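Long-range contacts in formyltransferase PseJ (Anoxybacillus kamchatkensis G10, PDB 6EDK), which belongs to the formyltransferase family and has an alpha/beta fold built on a mixed, largely parallel beta-sheet beside a pocket holding the ligand 1YA: residues K27-G32 with E48-Q53; K36-F41 with K160-Y165; D54-K59 with Y72-I77; F68-G73 with I91-S96. All blocks are in the same frame, centred on the assembly; numbering follows the deposited sequence. Where two conformers were deposited one is given.

Contact 1: residues K27-G32 with E48-Q53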
# COMPACT_ATOMS: atom_id res chain seq x y z
N LYS A 27 12.61 -16.78 0.34
CA LYS A 27 12.72 -16.00 1.56
C LYS A 27 12.04 -14.66 1.31
O LYS A 27 12.48 -13.88 0.45
CB LYS A 27 14.20 -15.81 1.93
CG LYS A 27 14.39 -15.04 3.22
CD LYS A 27 15.85 -15.06 3.74
CE LYS A 27 15.86 -14.49 5.17
NZ LYS A 27 17.20 -14.31 5.81
N ILE A 28 11.01 -14.37 2.10
CA ILE A 28 10.23 -13.13 1.92
C ILE A 28 10.46 -12.20 3.07
O ILE A 28 10.38 -12.61 4.23
CB ILE A 28 8.72 -13.43 1.79
CG1 ILE A 28 8.48 -14.40 0.63
CG2 ILE A 28 7.96 -12.09 1.62
CD1 ILE A 28 7.08 -14.99 0.65
N LEU A 29 10.75 -10.96 2.76
CA LEU A 29 10.93 -9.92 3.74
C LEU A 29 9.65 -9.08 3.73
O LEU A 29 9.35 -8.47 2.71
CB LEU A 29 12.10 -9.01 3.39
CG LEU A 29 12.32 -7.80 4.27
CD1 LEU A 29 12.54 -8.22 5.74
CD2 LEU A 29 13.52 -6.91 3.78
N LEU A 30 8.98 -8.99 4.87
CA LEU A 30 7.78 -8.16 5.05
C LEU A 30 8.18 -6.90 5.76
O LEU A 30 8.65 -6.95 6.90
CB LEU A 30 6.74 -8.95 5.83
CG LEU A 30 5.44 -8.31 6.27
CD1 LEU A 30 4.69 -7.72 5.07
CD2 LEU A 30 4.63 -9.42 6.99
N LEU A 31 8.05 -5.77 5.07
CA LEU A 31 8.35 -4.48 5.65
C LEU A 31 7.09 -3.83 6.18
O LEU A 31 6.05 -3.78 5.47
CB LEU A 31 9.00 -3.56 4.66
CG LEU A 31 10.35 -4.05 4.09
CD1 LEU A 31 10.88 -3.13 3.06
CD2 LEU A 31 11.35 -4.22 5.25
N GLY A 32 7.18 -3.32 7.40
CA GLY A 32 6.06 -2.74 8.09
C GLY A 32 5.76 -3.42 9.40
O GLY A 32 6.52 -4.21 9.90
N GLU A 48 9.87 -18.96 3.72
CA GLU A 48 10.27 -18.50 5.03
C GLU A 48 10.10 -16.99 5.04
O GLU A 48 10.27 -16.33 4.02
CB GLU A 48 11.69 -18.94 5.40
CG GLU A 48 12.81 -17.98 5.12
CD GLU A 48 14.16 -18.48 5.68
OE1 GLU A 48 14.34 -19.73 5.77
OE2 GLU A 48 15.04 -17.64 6.02
N VAL A 49 9.71 -16.47 6.16
CA VAL A 49 9.36 -15.07 6.29
C VAL A 49 10.15 -14.42 7.39
O VAL A 49 10.27 -14.95 8.49
CB VAL A 49 7.83 -14.90 6.57
CG1 VAL A 49 7.55 -13.45 6.76
CG2 VAL A 49 7.03 -15.55 5.44
N THR A 50 10.62 -13.22 7.11
CA THR A 50 11.17 -12.34 8.14
C THR A 50 10.49 -11.01 8.02
O THR A 50 9.99 -10.67 6.96
CB THR A 50 12.71 -12.14 7.98
OG1 THR A 50 12.95 -11.41 6.78
CG2 THR A 50 13.43 -13.50 7.92
N GLN A 51 10.49 -10.25 9.12
CA GLN A 51 9.80 -8.97 9.19
C GLN A 51 10.76 -7.93 9.70
O GLN A 51 11.62 -8.21 10.54
CB GLN A 51 8.55 -9.03 10.11
CG GLN A 51 7.88 -7.66 10.41
CD GLN A 51 8.40 -6.91 11.66
OE1 GLN A 51 9.08 -7.51 12.52
NE2 GLN A 51 8.08 -5.59 11.78
N TYR A 52 10.55 -6.69 9.25
CA TYR A 52 11.38 -5.56 9.66
C TYR A 52 10.59 -4.28 9.54
O TYR A 52 9.88 -4.07 8.54
CB TYR A 52 12.61 -5.49 8.77
CG TYR A 52 13.75 -4.68 9.36
CD1 TYR A 52 14.39 -5.13 10.52
CD2 TYR A 52 14.20 -3.54 8.75
CE1 TYR A 52 15.43 -4.41 11.06
CE2 TYR A 52 15.24 -2.80 9.29
CZ TYR A 52 15.87 -3.25 10.45
OH TYR A 52 16.93 -2.55 11.01
N GLN A 53 10.74 -3.37 10.50
CA GLN A 53 10.02 -2.12 10.39
C GLN A 53 10.87 -0.86 10.43
O GLN A 53 10.30 0.23 10.34
CB GLN A 53 8.93 -2.03 11.47
CG GLN A 53 9.34 -2.40 12.85
CD GLN A 53 8.22 -2.07 13.84
OE1 GLN A 53 7.04 -2.22 13.51
NE2 GLN A 53 8.60 -1.60 15.04
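Lys-27 meets Glu-48 where two parallel strands, 27-31 and 48-52, begin. Its chain runs extended with CG anti to the backbone N (chi1 -178°), and its methylenes pass the carboxylate, CE lying 3.4 Å from Glu-48 OE2. The ammonium does not come closer: NZ is 4.0 Å from Glu-48 OE2, a long salt bridge. Ile-28 uses both backbone groups, its N donating to Glu-48 O (2.8 Å) and its O accepting from Thr-50 N (3.0 Å). On the face shared with Lys-27, Leu-29 brings CD1 to 3.4 Å from Thr-50 OG1. Leu-30 continues the ladder, bonding through N to Thr-50 O and through O to Tyr-52 N, while its side chain lies on the face of Ile-28 and Val-49. Leu-31 CD2 then packs 3.9 Å from Tyr-52 CB. Gly-32 N donates to Tyr-52 O, and Gly-32 O takes an almost straight bond (174°) from Gln-51 NE2 at 2.8 Å; Gln-51 bends at chi2 (-90°), setting CD beside that oxygen. The pair belongs to a beta-alpha-beta unit: Leu-38 and Leu-42 of helix 36-43 pack on Leu-30 and Val-49, strand 68-71 flanks 27-31, and strand 48-52 forms an outer edge of the sheet.

Contact 2: residues K36-F41 with K160-Y165. With SO4 (sulfate ion), chain C.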
# COMPACT_ATOMS: atom_id res chain seq x y z
N LYS A 36 0.99 -11.19 12.23
CA LYS A 36 1.11 -12.64 12.30
C LYS A 36 0.25 -13.31 11.25
O LYS A 36 0.67 -14.30 10.65
CB LYS A 36 0.75 -13.14 13.69
CG LYS A 36 0.98 -14.65 13.87
CD LYS A 36 0.38 -15.18 15.18
CE LYS A 36 0.31 -16.71 15.20
NZ LYS A 36 1.55 -17.33 14.65
N TRP A 37 -0.98 -12.80 11.01
CA TRP A 37 -1.83 -13.48 10.05
C TRP A 37 -1.18 -13.52 8.68
O TRP A 37 -1.37 -14.47 7.91
CB TRP A 37 -3.23 -12.79 9.97
CG TRP A 37 -3.19 -11.39 9.36
CD1 TRP A 37 -3.12 -10.22 10.03
CD2 TRP A 37 -3.25 -11.07 8.00
NE1 TRP A 37 -3.05 -9.17 9.15
CE2 TRP A 37 -3.13 -9.68 7.89
CE3 TRP A 37 -3.29 -11.82 6.84
CZ2 TRP A 37 -3.07 -9.03 6.65
CZ3 TRP A 37 -3.26 -11.19 5.62
CH2 TRP A 37 -3.13 -9.81 5.54
N LEU A 38 -0.46 -12.45 8.31
CA LEU A 38 0.17 -12.41 7.00
C LEU A 38 1.44 -13.28 6.94
O LEU A 38 1.68 -14.00 5.96
CB LEU A 38 0.50 -10.97 6.66
CG LEU A 38 1.15 -10.69 5.30
CD1 LEU A 38 0.44 -11.32 4.19
CD2 LEU A 38 1.24 -9.18 5.13
N ARG A 39 2.24 -13.22 8.00
CA ARG A 39 3.33 -14.18 8.13
C ARG A 39 2.83 -15.60 7.95
O ARG A 39 3.33 -16.34 7.10
CB ARG A 39 4.02 -13.99 9.47
CG ARG A 39 4.98 -15.11 9.84
CD ARG A 39 5.53 -14.90 11.26
NE ARG A 39 6.57 -13.87 11.29
CZ ARG A 39 7.84 -14.08 10.92
NH1 ARG A 39 8.23 -15.29 10.47
NH2 ARG A 39 8.72 -13.08 10.97
N ASP A 40 1.79 -15.97 8.71
CA ASP A 40 1.28 -17.34 8.62
C ASP A 40 0.78 -17.67 7.23
O ASP A 40 0.96 -18.78 6.75
CB ASP A 40 0.13 -17.56 9.62
CG ASP A 40 0.59 -17.64 11.02
OD1 ASP A 40 1.79 -17.89 11.26
OD2 ASP A 40 -0.26 -17.45 11.91
N PHE A 41 0.04 -16.73 6.59
CA PHE A 41 -0.46 -16.99 5.25
C PHE A 41 0.69 -17.27 4.29
O PHE A 41 0.67 -18.23 3.51
CB PHE A 41 -1.29 -15.74 4.73
CG PHE A 41 -1.67 -15.83 3.28
CD1 PHE A 41 -2.79 -16.56 2.88
CD2 PHE A 41 -0.97 -15.15 2.31
CE1 PHE A 41 -3.16 -16.66 1.54
CE2 PHE A 41 -1.32 -15.25 0.97
CZ PHE A 41 -2.42 -15.98 0.58
N LYS A 160 -7.57 -8.72 1.37
CA LYS A 160 -8.22 -9.70 0.51
C LYS A 160 -7.60 -9.77 -0.87
O LYS A 160 -7.41 -10.85 -1.42
CB LYS A 160 -9.70 -9.33 0.43
CG LYS A 160 -10.56 -10.33 -0.29
CD LYS A 160 -12.06 -9.93 -0.35
CE LYS A 160 -12.80 -11.01 -1.15
NZ LYS A 160 -14.09 -10.51 -1.71
N LEU A 161 -7.39 -8.62 -1.51
CA LEU A 161 -6.87 -8.59 -2.87
C LEU A 161 -5.48 -9.22 -2.93
O LEU A 161 -5.14 -9.95 -3.87
CB LEU A 161 -6.79 -7.11 -3.33
CG LEU A 161 -6.34 -6.81 -4.75
CD1 LEU A 161 -7.34 -7.32 -5.78
CD2 LEU A 161 -6.12 -5.30 -4.96
N PHE A 162 -4.70 -8.97 -1.89
CA PHE A 162 -3.34 -9.55 -1.84
C PHE A 162 -3.42 -11.07 -1.80
O PHE A 162 -2.76 -11.79 -2.57
CB PHE A 162 -2.62 -9.04 -0.62
CG PHE A 162 -1.28 -9.75 -0.45
CD1 PHE A 162 -0.27 -9.46 -1.28
CD2 PHE A 162 -1.19 -10.78 0.45
CE1 PHE A 162 0.94 -10.18 -1.17
CE2 PHE A 162 0.01 -11.52 0.54
CZ PHE A 162 1.01 -11.18 -0.29
N MET A 163 -4.22 -11.58 -0.86
CA MET A 163 -4.31 -13.06 -0.71
C MET A 163 -4.94 -13.67 -1.93
O MET A 163 -4.59 -14.81 -2.30
CB MET A 163 -5.10 -13.43 0.53
CG MET A 163 -4.41 -13.08 1.85
SD MET A 163 -5.07 -13.65 3.45
CE MET A 163 -6.52 -12.59 3.58
N GLU A 164 -5.90 -12.97 -2.56
CA GLU A 164 -6.49 -13.50 -3.78
C GLU A 164 -5.48 -13.65 -4.88
O GLU A 164 -5.52 -14.65 -5.63
CB GLU A 164 -7.64 -12.62 -4.26
CG GLU A 164 -8.27 -13.03 -5.57
CD GLU A 164 -9.46 -12.14 -5.91
OE1 GLU A 164 -9.85 -11.30 -5.04
OE2 GLU A 164 -10.01 -12.32 -7.01
N TYR A 165 -4.53 -12.72 -4.99
CA TYR A 165 -3.63 -12.74 -6.15
C TYR A 165 -2.22 -13.23 -5.83
O TYR A 165 -1.44 -13.50 -6.75
CB TYR A 165 -3.54 -11.34 -6.80
CG TYR A 165 -4.73 -11.02 -7.66
CD1 TYR A 165 -4.79 -11.41 -8.98
CD2 TYR A 165 -5.83 -10.38 -7.13
CE1 TYR A 165 -5.88 -11.15 -9.76
CE2 TYR A 165 -6.98 -10.07 -7.97
CZ TYR A 165 -6.96 -10.48 -9.28
OH TYR A 165 -8.03 -10.23 -10.13
S SO4 C . -1.86 -9.73 14.03
O1 SO4 C . -0.39 -9.70 14.25
O2 SO4 C . -2.53 -9.59 15.32
O3 SO4 C . -2.27 -8.60 13.17
O4 SO4 C . -2.29 -11.00 13.41
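Met-163 serves two aromatic rings at once, those of Phe-41 and Trp-37. Its CG sits over the centre of the Phe-41 ring, 3.7 Å from the centroid and only 8° off the normal, a CH-pi contact. Next along the chain, Met-163 SD lies over the same face, 4.1 Å from the Phe-41 centroid. That sulfur also approaches Trp-37 obliquely, 3.7 Å from CZ3, so both rings make Met-aromatic contacts with it. A bend at chi3 (-72°) leaves Met-163 CE 4.1 Å from Trp-37 CZ3. Deeper in, Phe-162 CE2 meets Leu-38 CD1 at 3.7 Å, the two side chains crossing at about a right angle, and touches Phe-41 CE2 at 4.0 Å. These long side chains fill the gap between two nearly parallel helical segments whose axes stay 12.2 Å apart; the contact is apolar throughout. At the start of helix 36-43, Lys-36 N and Trp-37 N donate to a sulfate ion, probably from the crystallisation liquor. Both helices pack on the central sheet: helix 36-43 lies against strand 27-31, whereas Phe-162 of helix 147-169 reaches Ile-121 of strand 118-123 and Ile-70 of strand 68-71.

Contact 3: residues D54-K59 with Y72-I77. With 1YA (N-{4-[{[(6S)-2-amino-4-oxo-3,4,5,6,7,8-hexahydropteridin-6-yl]methyl}(formyl)amino]benzoyl}-L-glutamic acid), chain D.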
# COMPACT_ATOMS: atom_id res chain seq x y z
N ASP A 54 12.20 -0.95 10.49
CA ASP A 54 13.03 0.23 10.62
C ASP A 54 13.69 0.59 9.29
O ASP A 54 13.57 -0.13 8.29
CB ASP A 54 14.10 0.01 11.72
CG ASP A 54 13.50 -0.10 13.12
OD1 ASP A 54 12.36 0.35 13.37
OD2 ASP A 54 14.20 -0.64 14.00
N LYS A 55 14.45 1.69 9.27
CA LYS A 55 15.17 2.09 8.06
C LYS A 55 16.15 1.03 7.61
O LYS A 55 16.67 0.25 8.41
CB LYS A 55 15.95 3.39 8.29
CG LYS A 55 15.07 4.59 8.61
CD LYS A 55 15.90 5.81 9.00
CE LYS A 55 15.02 6.86 9.71
NZ LYS A 55 15.72 8.14 10.02
N LEU A 56 16.41 1.00 6.30
CA LEU A 56 17.25 0.01 5.67
C LEU A 56 18.33 0.71 4.88
O LEU A 56 18.05 1.36 3.87
CB LEU A 56 16.46 -0.89 4.73
CG LEU A 56 15.62 -1.96 5.36
CD1 LEU A 56 14.77 -2.49 4.23
CD2 LEU A 56 16.47 -3.04 5.94
N ASP A 57 19.58 0.56 5.32
CA ASP A 57 20.71 0.87 4.46
C ASP A 57 20.81 -0.23 3.44
O ASP A 57 20.45 -1.39 3.71
CB ASP A 57 21.99 0.96 5.33
CG ASP A 57 23.22 1.46 4.53
OD1 ASP A 57 23.82 0.66 3.77
OD2 ASP A 57 23.56 2.66 4.66
N LYS A 58 21.35 0.11 2.27
CA LYS A 58 21.45 -0.91 1.22
C LYS A 58 22.40 -2.05 1.59
O LYS A 58 22.31 -3.13 0.98
CB LYS A 58 21.91 -0.28 -0.10
CG LYS A 58 23.36 0.15 -0.18
CD LYS A 58 23.59 0.92 -1.50
CE LYS A 58 24.99 1.50 -1.63
NZ LYS A 58 24.97 2.89 -2.23
N LYS A 59 23.29 -1.83 2.57
CA LYS A 59 24.18 -2.90 3.03
C LYS A 59 23.59 -3.75 4.16
O LYS A 59 24.20 -4.77 4.52
CB LYS A 59 25.51 -2.30 3.50
CG LYS A 59 26.30 -1.61 2.39
CD LYS A 59 27.62 -0.99 2.90
CE LYS A 59 27.35 0.26 3.73
NZ LYS A 59 28.63 0.88 4.11
N TYR A 72 3.96 -3.17 3.47
CA TYR A 72 2.52 -2.95 3.82
C TYR A 72 2.58 -2.12 5.09
O TYR A 72 2.77 -2.65 6.18
CB TYR A 72 1.80 -4.26 4.02
CG TYR A 72 0.31 -4.10 4.36
CD1 TYR A 72 -0.35 -2.93 4.05
CD2 TYR A 72 -0.41 -5.13 5.00
CE1 TYR A 72 -1.73 -2.78 4.38
CE2 TYR A 72 -1.78 -4.95 5.32
CZ TYR A 72 -2.40 -3.80 4.99
OH TYR A 72 -3.76 -3.56 5.28
N GLY A 73 2.46 -0.81 4.92
CA GLY A 73 2.55 0.11 6.02
C GLY A 73 3.98 0.43 6.43
O GLY A 73 4.20 0.88 7.55
N TYR A 74 4.95 0.16 5.57
CA TYR A 74 6.35 0.49 5.87
C TYR A 74 6.53 2.00 5.86
O TYR A 74 6.08 2.69 4.94
CB TYR A 74 7.26 -0.13 4.83
CG TYR A 74 8.72 0.04 5.11
CD1 TYR A 74 9.28 -0.37 6.31
CD2 TYR A 74 9.56 0.60 4.14
CE1 TYR A 74 10.68 -0.23 6.56
CE2 TYR A 74 10.95 0.75 4.38
CZ TYR A 74 11.48 0.35 5.59
OH TYR A 74 12.85 0.49 5.80
N ARG A 75 7.21 2.52 6.86
CA ARG A 75 7.17 3.94 7.12
C ARG A 75 8.29 4.72 6.44
O ARG A 75 8.30 5.95 6.55
CB ARG A 75 7.19 4.20 8.64
CG ARG A 75 5.78 4.08 9.27
CD ARG A 75 5.86 3.72 10.77
NE ARG A 75 6.33 2.34 10.97
CZ ARG A 75 5.54 1.30 11.27
NH1 ARG A 75 4.21 1.47 11.43
NH2 ARG A 75 6.09 0.10 11.42
N TYR A 76 9.19 4.07 5.72
CA TYR A 76 10.30 4.79 5.13
C TYR A 76 10.38 4.59 3.63
O TYR A 76 9.92 3.58 3.06
CB TYR A 76 11.63 4.33 5.80
CG TYR A 76 11.56 4.42 7.31
CD1 TYR A 76 11.73 5.63 7.97
CD2 TYR A 76 11.27 3.28 8.09
CE1 TYR A 76 11.65 5.72 9.34
CE2 TYR A 76 11.17 3.37 9.48
CZ TYR A 76 11.38 4.60 10.09
OH TYR A 76 11.28 4.70 11.46
N ILE A 77 11.01 5.58 3.00
CA ILE A 77 11.35 5.48 1.59
C ILE A 77 12.45 4.45 1.42
O ILE A 77 13.44 4.46 2.16
CB ILE A 77 11.77 6.87 1.07
CG1 ILE A 77 10.64 7.85 1.37
CG2 ILE A 77 12.11 6.81 -0.41
CD1 ILE A 77 11.02 9.31 1.28
N1 1YA D . 9.75 3.39 -0.96
C2 1YA D . 9.89 3.60 -2.42
NA2 1YA D . 11.18 3.90 -3.00
N3 1YA D . 8.72 3.47 -3.38
C4 1YA D . 7.37 3.19 -2.88
O4 1YA D . 6.48 3.11 -3.70
C4A 1YA D . 7.24 2.99 -1.41
N5 1YA D . 6.01 2.66 -0.90
C6 1YA D . 5.85 2.95 0.62
C7 1YA D . 6.90 2.55 1.40
N8 1YA D . 8.34 2.89 0.89
C8A 1YA D . 8.45 3.06 -0.44
C9 1YA D . 5.63 4.47 0.70
N10 1YA D . 5.34 4.94 2.06
C11 1YA D . 7.12 8.55 3.38
C12 1YA D . 7.38 7.39 4.08
C13 1YA D . 6.81 6.19 3.65
C14 1YA D . 5.99 6.20 2.54
C15 1YA D . 5.72 7.37 1.85
C16 1YA D . 6.30 8.55 2.28
C17 1YA D . 7.72 9.91 3.84
N 1YA D . 6.73 11.02 3.87
CA 1YA D . 7.05 12.41 4.28
CB 1YA D . 7.99 13.07 3.23
CG 1YA D . 7.93 12.37 1.86
CD 1YA D . 8.54 13.23 0.74
OE1 1YA D . 8.39 12.90 -0.47
OE2 1YA D . 9.19 14.27 1.03
CT 1YA D . 5.73 13.20 4.44
O2 1YA D . 4.60 12.68 4.19
O1 1YA D . 5.76 14.39 4.85
C18 1YA D . 4.39 4.28 2.94
O5 1YA D . 3.83 3.29 2.59
O 1YA D . 8.85 10.02 4.15
O HOH W 1 15.93 2.05 2.23
O HOH W 2 14.52 2.58 4.40
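Tyr-74 and Tyr-76 form the tight part of this contact between two loops, meeting the backbone of Asp-54 and the side chain of Lys-55. Tyr-74 OH donates to Asp-54 O at 2.7 Å; the carbonyl oxygen lies at the edge of the ring, in its plane, while the hydroxyl stands 36° out of the carbonyl plane. Leu-56 CG packs 3.7 Å from Tyr-74 OH. Lys-55, with CG anti to its carbonyl carbon (chi1 -63°), lays that methylene over the centre of the Tyr-76 ring, 3.6 Å from the centroid, in a CH-pi contact; Arg-75 CB lies near the rim of the opposite face. The two side chains cross at about a right angle, and Lys-55 CE still lies 3.6 Å from Tyr-76 CE1 on this exposed side. Elsewhere, beside the Tyr-74 hydroxyl, waters bridge Leu-56 and Ile-77. One accepts from Leu-56 N and donates to Tyr-74 OH (3.0 Å) and Ile-77 O (3.1 Å); a second links Leu-56 O to Ile-77 O, the latter bond being weak. Residues 74-77 line the 1YA pocket, and 1YA N8 donates to Tyr-76 O at 2.8 Å. The Tyr-74 hydroxyl thus donates a hydrogen bond to a carbonyl and accepts one from water, which would fix its direction; the pocket loop is joined to residues 54-56 by this side-chain-to-backbone bond, bridging waters and the Lys-55/Tyr-76 packing.

Contact 4: residues F68-G73 with I91-S96; sequences FIISYG and INLHIS. With 1YA (N-{4-[{[(6S)-2-amino-4-oxo-3,4,5,6,7,8-hexahydropteridin-6-yl]methyl}(formyl)amino]benzoyl}-L-glutamic acid), chain D.
A beta-alpha-beta unit, strand 68-71, helix 80-85 and strand 90-94, brings Ile-70 and Ser-71 beside Ile-91 and Asn-92 in the middle of the six-stranded sheet, the last parallel pair before the antiparallel strand 118-123. Three backbone bonds zip the strands together: Ile-91 N to Ile-69 O (3.0 Å), Ser-71 N to Ile-91 O (2.9 Å) and Leu-93 N to Ser-71 O (3.0 Å). Ile-70 and Ile-91 lie side by side and point the same way; with chi1 at 68°, Ile-91 CG1 stands between its backbone N and carbonyl carbon, 4.1 Å from Ile-70 CG1. Ile-91 CG2 is 3.9 Å from Phe-68 CZ, and Ile-91 CD1 sits at the edge of the Phe-68 ring, in plane. Leu-93 bridges onward, CD1 against Ile-70 CG2 and CD2 over one face of Tyr-72, offset toward the rim, 4.1 Å from the ring centroid in a CH-pi contact. Helix 147-169 covers this apolar face: Ile-158 touches Leu-93 and Tyr-72, and Tyr-72 OH is hydrogen-bonded to Glu-159 OE2. The other face carries Ser-71 and Asn-92; Asn-92 is part of the 1YA pocket. Beyond the last backbone bond the strands part, and a water fills in, accepting from Gly-73 N at 2.7 Å and donating to Leu-93 O at 2.6 Å.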
# COMPACT_ATOMS: atom_id res chain seq x y z
N PHE A 68 12.10 -11.86 -2.13
CA PHE A 68 10.91 -11.04 -2.44
C PHE A 68 10.64 -10.13 -1.26
O PHE A 68 10.82 -10.56 -0.12
CB PHE A 68 9.73 -11.93 -2.74
CG PHE A 68 8.71 -11.31 -3.68
CD1 PHE A 68 8.83 -11.45 -5.05
CD2 PHE A 68 7.65 -10.59 -3.16
CE1 PHE A 68 7.90 -10.87 -5.90
CE2 PHE A 68 6.75 -10.00 -4.01
CZ PHE A 68 6.87 -10.14 -5.39
N ILE A 69 10.29 -8.87 -1.54
CA ILE A 69 9.96 -7.90 -0.50
C ILE A 69 8.49 -7.52 -0.63
O ILE A 69 8.03 -7.24 -1.74
CB ILE A 69 10.81 -6.63 -0.61
CG1 ILE A 69 12.33 -7.03 -0.41
CG2 ILE A 69 10.37 -5.63 0.37
CD1 ILE A 69 13.26 -5.90 -0.70
N ILE A 70 7.75 -7.54 0.48
CA ILE A 70 6.37 -7.04 0.52
C ILE A 70 6.33 -5.91 1.54
O ILE A 70 6.60 -6.12 2.73
CB ILE A 70 5.36 -8.14 0.89
CG1 ILE A 70 5.38 -9.26 -0.12
CG2 ILE A 70 3.88 -7.50 0.97
CD1 ILE A 70 4.66 -10.52 0.36
N SER A 71 6.04 -4.68 1.10
CA SER A 71 5.87 -3.63 2.08
C SER A 71 4.38 -3.32 2.24
O SER A 71 3.65 -3.22 1.25
CB SER A 71 6.63 -2.33 1.76
OG SER A 71 6.23 -1.66 0.60
N TYR A 72 3.96 -3.17 3.47
CA TYR A 72 2.52 -2.95 3.82
C TYR A 72 2.58 -2.12 5.09
O TYR A 72 2.77 -2.65 6.18
CB TYR A 72 1.80 -4.26 4.02
CG TYR A 72 0.31 -4.10 4.36
CD1 TYR A 72 -0.35 -2.93 4.05
CD2 TYR A 72 -0.41 -5.13 5.00
CE1 TYR A 72 -1.73 -2.78 4.38
CE2 TYR A 72 -1.78 -4.95 5.32
CZ TYR A 72 -2.40 -3.80 4.99
OH TYR A 72 -3.76 -3.56 5.28
N GLY A 73 2.46 -0.81 4.92
CA GLY A 73 2.55 0.11 6.02
C GLY A 73 3.98 0.43 6.43
O GLY A 73 4.20 0.88 7.55
N ILE A 91 7.07 -5.39 -3.91
CA ILE A 91 5.74 -4.83 -4.11
C ILE A 91 5.32 -4.06 -2.87
O ILE A 91 5.80 -4.32 -1.79
CB ILE A 91 4.69 -5.87 -4.42
CG1 ILE A 91 4.39 -6.82 -3.25
CG2 ILE A 91 5.01 -6.69 -5.66
CD1 ILE A 91 3.44 -7.86 -3.55
N ASN A 92 4.32 -3.17 -3.02
CA ASN A 92 3.81 -2.37 -1.93
C ASN A 92 2.26 -2.43 -2.03
O ASN A 92 1.73 -2.52 -3.16
CB ASN A 92 4.25 -0.93 -2.04
CG ASN A 92 3.75 -0.05 -0.89
OD1 ASN A 92 4.02 -0.32 0.27
ND2 ASN A 92 3.04 1.04 -1.22
N LEU A 93 1.63 -2.48 -0.87
CA LEU A 93 0.15 -2.45 -0.68
C LEU A 93 -0.26 -1.07 -0.20
O LEU A 93 0.04 -0.67 0.93
CB LEU A 93 -0.30 -3.50 0.33
CG LEU A 93 -0.34 -4.95 -0.09
CD1 LEU A 93 0.91 -5.46 -0.77
CD2 LEU A 93 -0.68 -5.86 1.07
N HIS A 94 -0.99 -0.33 -1.06
CA HIS A 94 -1.32 1.07 -0.85
C HIS A 94 -2.83 1.22 -0.94
O HIS A 94 -3.41 0.79 -1.92
CB HIS A 94 -0.66 1.94 -1.93
CG HIS A 94 -0.87 3.39 -1.76
ND1 HIS A 94 -0.36 4.10 -0.70
CD2 HIS A 94 -1.55 4.29 -2.52
CE1 HIS A 94 -0.74 5.36 -0.79
NE2 HIS A 94 -1.46 5.50 -1.88
N ILE A 95 -3.44 1.83 0.05
CA ILE A 95 -4.89 1.92 0.09
C ILE A 95 -5.41 3.17 -0.61
O ILE A 95 -6.26 3.91 -0.07
CB ILE A 95 -5.42 1.78 1.50
CG1 ILE A 95 -4.81 2.77 2.47
CG2 ILE A 95 -5.25 0.31 1.99
CD1 ILE A 95 -5.63 2.93 3.77
N SER A 96 -4.95 3.39 -1.83
CA SER A 96 -5.62 4.29 -2.74
C SER A 96 -5.77 3.61 -4.10
O SER A 96 -5.18 2.58 -4.41
CB SER A 96 -4.85 5.63 -2.86
OG SER A 96 -3.87 5.43 -3.87
N1 1YA D . 9.75 3.39 -0.96
C2 1YA D . 9.89 3.60 -2.42
NA2 1YA D . 11.18 3.90 -3.00
N3 1YA D . 8.72 3.47 -3.38
C4 1YA D . 7.37 3.19 -2.88
O4 1YA D . 6.48 3.11 -3.70
C4A 1YA D . 7.24 2.99 -1.41
N5 1YA D . 6.01 2.66 -0.90
C6 1YA D . 5.85 2.95 0.62
C7 1YA D . 6.90 2.55 1.40
N8 1YA D . 8.34 2.89 0.89
C8A 1YA D . 8.45 3.06 -0.44
C9 1YA D . 5.63 4.47 0.70
N10 1YA D . 5.34 4.94 2.06
C11 1YA D . 7.12 8.55 3.38
C12 1YA D . 7.38 7.39 4.08
C13 1YA D . 6.81 6.19 3.65
C14 1YA D . 5.99 6.20 2.54
C15 1YA D . 5.72 7.37 1.85
C16 1YA D . 6.30 8.55 2.28
C17 1YA D . 7.72 9.91 3.84
N 1YA D . 6.73 11.02 3.87
CA 1YA D . 7.05 12.41 4.28
CB 1YA D . 7.99 13.07 3.23
CG 1YA D . 7.93 12.37 1.86
CD 1YA D . 8.54 13.23 0.74
OE1 1YA D . 8.39 12.90 -0.47
OE2 1YA D . 9.19 14.27 1.03
CT 1YA D . 5.73 13.20 4.44
O2 1YA D . 4.60 12.68 4.19
O1 1YA D . 5.76 14.39 4.85
C18 1YA D . 4.39 4.28 2.94
O5 1YA D . 3.83 3.29 2.59
O 1YA D . 8.85 10.02 4.15
O HOH W 3 1.99 0.21 2.41

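In the fold
Contacts 1 and 4 are strand pairs of one sheet, joined because strands 27-31 and 68-71 are themselves neighbours; both rest on parallel backbone ladders. The centre of contact 4 is about 4 Å from the centre of the chain and the contact is buried, whereas contact 1 sits at the sheet edge and mixes leucines with exposed charged and amide groups. Contact 2 is apolar helix packing that covers strands of contacts 1 and 4. Contact 3, a surface contact, combines one direct hydrogen bond, waters and a lysine laid on a tyrosine ring. It shares Tyr-72 and Gly-73 with contact 4, and both border 1YA, from a loop and from within a strand respectively.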